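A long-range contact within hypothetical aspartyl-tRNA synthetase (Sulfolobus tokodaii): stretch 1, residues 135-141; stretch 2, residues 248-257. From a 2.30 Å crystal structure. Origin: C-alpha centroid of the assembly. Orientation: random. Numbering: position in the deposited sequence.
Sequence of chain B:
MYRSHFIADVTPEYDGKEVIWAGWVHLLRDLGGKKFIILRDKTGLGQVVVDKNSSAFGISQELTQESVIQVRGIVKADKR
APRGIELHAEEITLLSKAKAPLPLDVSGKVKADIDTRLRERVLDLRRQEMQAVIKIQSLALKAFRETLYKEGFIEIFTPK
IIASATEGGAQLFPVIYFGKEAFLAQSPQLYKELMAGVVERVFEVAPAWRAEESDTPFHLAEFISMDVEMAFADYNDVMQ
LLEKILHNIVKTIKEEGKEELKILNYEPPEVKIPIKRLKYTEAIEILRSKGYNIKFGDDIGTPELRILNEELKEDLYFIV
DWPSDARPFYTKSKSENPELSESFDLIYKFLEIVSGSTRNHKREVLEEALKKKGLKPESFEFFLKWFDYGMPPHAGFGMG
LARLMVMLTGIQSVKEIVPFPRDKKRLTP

Stretch 1, residues 135-141: KIQSLAL
Stretch 2 (248-257) NIVKTIKEEG

Two helical segments of one chain, more than a hundred residues apart in sequence, pack through apolar side chains with no hydrogen bond between them. Residues 135-141 are helical throughout, and the second helix runs through Glu 256 before Gly 257 leaves helical phi/psi (-116/31). The axes approach to 9.1 Å, with 135° between their N-to-C directions, so the register runs in reverse: Ile 136 CA lies 6.5 Å from Gly 257 CA, and Ala 140 CA 5.6 Å from Ile 249 CA. Together the segments bury 354 Å².

Leu 139 is the residue most covered by the opposing segment. Its CA-to-CB bond points toward the second helix, and its side chain lies between rotamer wells (chi1 -114°, chi2 26°). Leu 139 CG sits 4.3 Å from Thr 252 CG2, Leu 139 CD1 lies 3.7 Å from Glu 256 OE2, and Leu 139 CD2 packs 3.9 Å from Gly 257 N. Thr 252 (chi1 m) can present its methyl here while its hydroxyl bonds back to its own helix, Thr 252 OG1 donating to Asn 248 O at 2.7 Å.

Ile 253 covers the next largest area. Its CA-to-CB bond points sideways, but the m,m rotamer (-52°, -48°) brings CD1 nearer the first helix. That methyl lies 3.9 Å from Ile 136 CG2, 4.0 Å from Leu 139 CB and 4.4 Å from Ala 140 CB; it also meets backbone, with Ile 253 CD1 3.7 Å from Ile 136 O. Ile 136 adopts m,t.

The small side chain of Ala 140 accompanies the close backbone approach to Ile 249 (m,t): Ala 140 CB is 4.3 Å from Ile 249 CG2. At the other end, Gly 257 N donates to Ile 253 O at 2.7 Å; an ideal CB on Gly 257 would clash with Ile 253 O at 2.9 Å.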

# COMPACT_ATOMS: atom_id res chain seq x y z
N LYS B 135 -10.28 11.90 -1.67
CA LYS B 135 -11.29 10.87 -1.93
C LYS B 135 -11.08 10.10 -3.24
O LYS B 135 -11.19 8.88 -3.25
CB LYS B 135 -12.69 11.45 -1.83
CG LYS B 135 -13.10 11.63 -0.38
CD LYS B 135 -14.53 12.16 -0.19
CE LYS B 135 -14.62 13.64 -0.36
NZ LYS B 135 -15.95 14.18 0.12
N ILE B 136 -10.71 10.80 -4.30
CA ILE B 136 -10.56 10.18 -5.63
C ILE B 136 -9.36 9.26 -5.67
O ILE B 136 -9.41 8.19 -6.33
CB ILE B 136 -10.45 11.27 -6.73
CG1 ILE B 136 -11.84 11.83 -7.05
CG2 ILE B 136 -9.79 10.76 -8.02
CD1 ILE B 136 -11.81 13.04 -7.98
N GLN B 137 -8.26 9.69 -5.03
CA GLN B 137 -7.08 8.88 -4.93
C GLN B 137 -7.41 7.52 -4.31
O GLN B 137 -6.91 6.51 -4.76
CB GLN B 137 -5.99 9.59 -4.08
CG GLN B 137 -4.63 8.95 -4.22
CD GLN B 137 -3.47 9.69 -3.51
OE1 GLN B 137 -3.26 9.52 -2.31
NE2 GLN B 137 -2.71 10.43 -4.26
N SER B 138 -8.26 7.51 -3.29
CA SER B 138 -8.53 6.30 -2.54
C SER B 138 -9.33 5.32 -3.38
O SER B 138 -9.11 4.08 -3.36
CB SER B 138 -9.29 6.62 -1.25
OG SER B 138 -9.64 5.42 -0.55
N LEU B 139 -10.25 5.89 -4.15
CA LEU B 139 -11.10 5.16 -5.07
C LEU B 139 -10.24 4.71 -6.21
O LEU B 139 -10.51 3.67 -6.82
CB LEU B 139 -12.16 6.13 -5.60
CG LEU B 139 -13.66 6.05 -5.33
CD1 LEU B 139 -14.08 5.34 -4.02
CD2 LEU B 139 -14.31 7.48 -5.49
N ALA B 140 -9.19 5.47 -6.54
CA ALA B 140 -8.39 5.07 -7.67
C ALA B 140 -7.56 3.83 -7.31
O ALA B 140 -7.25 3.01 -8.17
CB ALA B 140 -7.51 6.19 -8.11
N LEU B 141 -7.20 3.71 -6.05
CA LEU B 141 -6.36 2.60 -5.63
C LEU B 141 -7.18 1.31 -5.53
O LEU B 141 -6.71 0.20 -5.88
CB LEU B 141 -5.64 2.94 -4.31
CG LEU B 141 -4.58 4.07 -4.41
CD1 LEU B 141 -4.34 4.71 -3.04
CD2 LEU B 141 -3.25 3.58 -4.98
N ASN B 248 -11.14 0.66 -15.62
CA ASN B 248 -11.92 0.46 -14.40
C ASN B 248 -11.77 1.63 -13.43
O ASN B 248 -12.70 1.95 -12.65
CB ASN B 248 -11.55 -0.87 -13.76
CG ASN B 248 -12.41 -1.22 -12.59
OD1 ASN B 248 -13.63 -1.35 -12.72
ND2 ASN B 248 -11.78 -1.44 -11.41
N ILE B 249 -10.59 2.27 -13.48
CA ILE B 249 -10.27 3.43 -12.69
C ILE B 249 -11.19 4.58 -13.08
O ILE B 249 -11.96 5.05 -12.27
CB ILE B 249 -8.73 3.82 -12.80
CG1 ILE B 249 -7.88 2.81 -12.03
CG2 ILE B 249 -8.48 5.17 -12.20
CD1 ILE B 249 -6.43 2.98 -12.20
N VAL B 250 -11.11 5.04 -14.32
CA VAL B 250 -11.96 6.17 -14.73
C VAL B 250 -13.45 5.86 -14.55
O VAL B 250 -14.24 6.73 -14.09
CB VAL B 250 -11.64 6.64 -16.14
CG1 VAL B 250 -10.14 7.02 -16.27
CG2 VAL B 250 -11.96 5.57 -17.13
N LYS B 251 -13.84 4.62 -14.83
CA LYS B 251 -15.22 4.20 -14.59
C LYS B 251 -15.61 4.31 -13.12
O LYS B 251 -16.71 4.75 -12.80
CB LYS B 251 -15.45 2.77 -15.09
CG LYS B 251 -16.91 2.34 -15.20
CD LYS B 251 -17.02 0.83 -15.42
CE LYS B 251 -18.46 0.40 -15.77
NZ LYS B 251 -18.85 -0.82 -14.99
N THR B 252 -14.72 3.93 -12.21
CA THR B 252 -15.04 4.06 -10.79
C THR B 252 -15.15 5.53 -10.35
O THR B 252 -16.03 5.89 -9.55
CB THR B 252 -14.01 3.30 -9.93
OG1 THR B 252 -13.98 1.91 -10.31
CG2 THR B 252 -14.44 3.29 -8.48
N ILE B 253 -14.26 6.37 -10.86
CA ILE B 253 -14.28 7.78 -10.50
C ILE B 253 -15.60 8.35 -11.01
O ILE B 253 -16.33 8.98 -10.24
CB ILE B 253 -13.08 8.55 -11.10
CG1 ILE B 253 -11.73 7.87 -10.79
CG2 ILE B 253 -13.10 10.00 -10.63
CD1 ILE B 253 -11.50 7.46 -9.32
N LYS B 254 -15.93 8.08 -12.28
CA LYS B 254 -17.22 8.50 -12.89
C LYS B 254 -18.52 8.09 -12.18
O LYS B 254 -19.48 8.84 -12.19
CB LYS B 254 -17.28 8.09 -14.36
CG LYS B 254 -16.63 9.09 -15.29
CD LYS B 254 -16.59 8.63 -16.74
CE LYS B 254 -15.56 9.45 -17.53
NZ LYS B 254 -15.38 9.02 -18.96
N GLU B 255 -18.54 6.94 -11.53
CA GLU B 255 -19.72 6.47 -10.81
C GLU B 255 -19.71 6.78 -9.31
O GLU B 255 -20.70 7.25 -8.77
CB GLU B 255 -19.89 4.97 -10.99
CG GLU B 255 -20.53 4.56 -12.31
CD GLU B 255 -20.31 3.08 -12.62
OE1 GLU B 255 -20.42 2.70 -13.80
OE2 GLU B 255 -20.04 2.30 -11.67
N GLU B 256 -18.61 6.46 -8.66
CA GLU B 256 -18.48 6.59 -7.21
C GLU B 256 -17.89 7.93 -6.77
O GLU B 256 -17.97 8.29 -5.61
CB GLU B 256 -17.62 5.45 -6.68
CG GLU B 256 -18.35 4.19 -6.21
CD GLU B 256 -17.38 3.14 -5.67
OE1 GLU B 256 -16.92 2.31 -6.47
OE2 GLU B 256 -17.06 3.14 -4.44
N GLY B 257 -17.31 8.67 -7.71
CA GLY B 257 -16.84 10.02 -7.42
C GLY B 257 -17.53 11.14 -8.18
O GLY B 257 -16.90 12.16 -8.49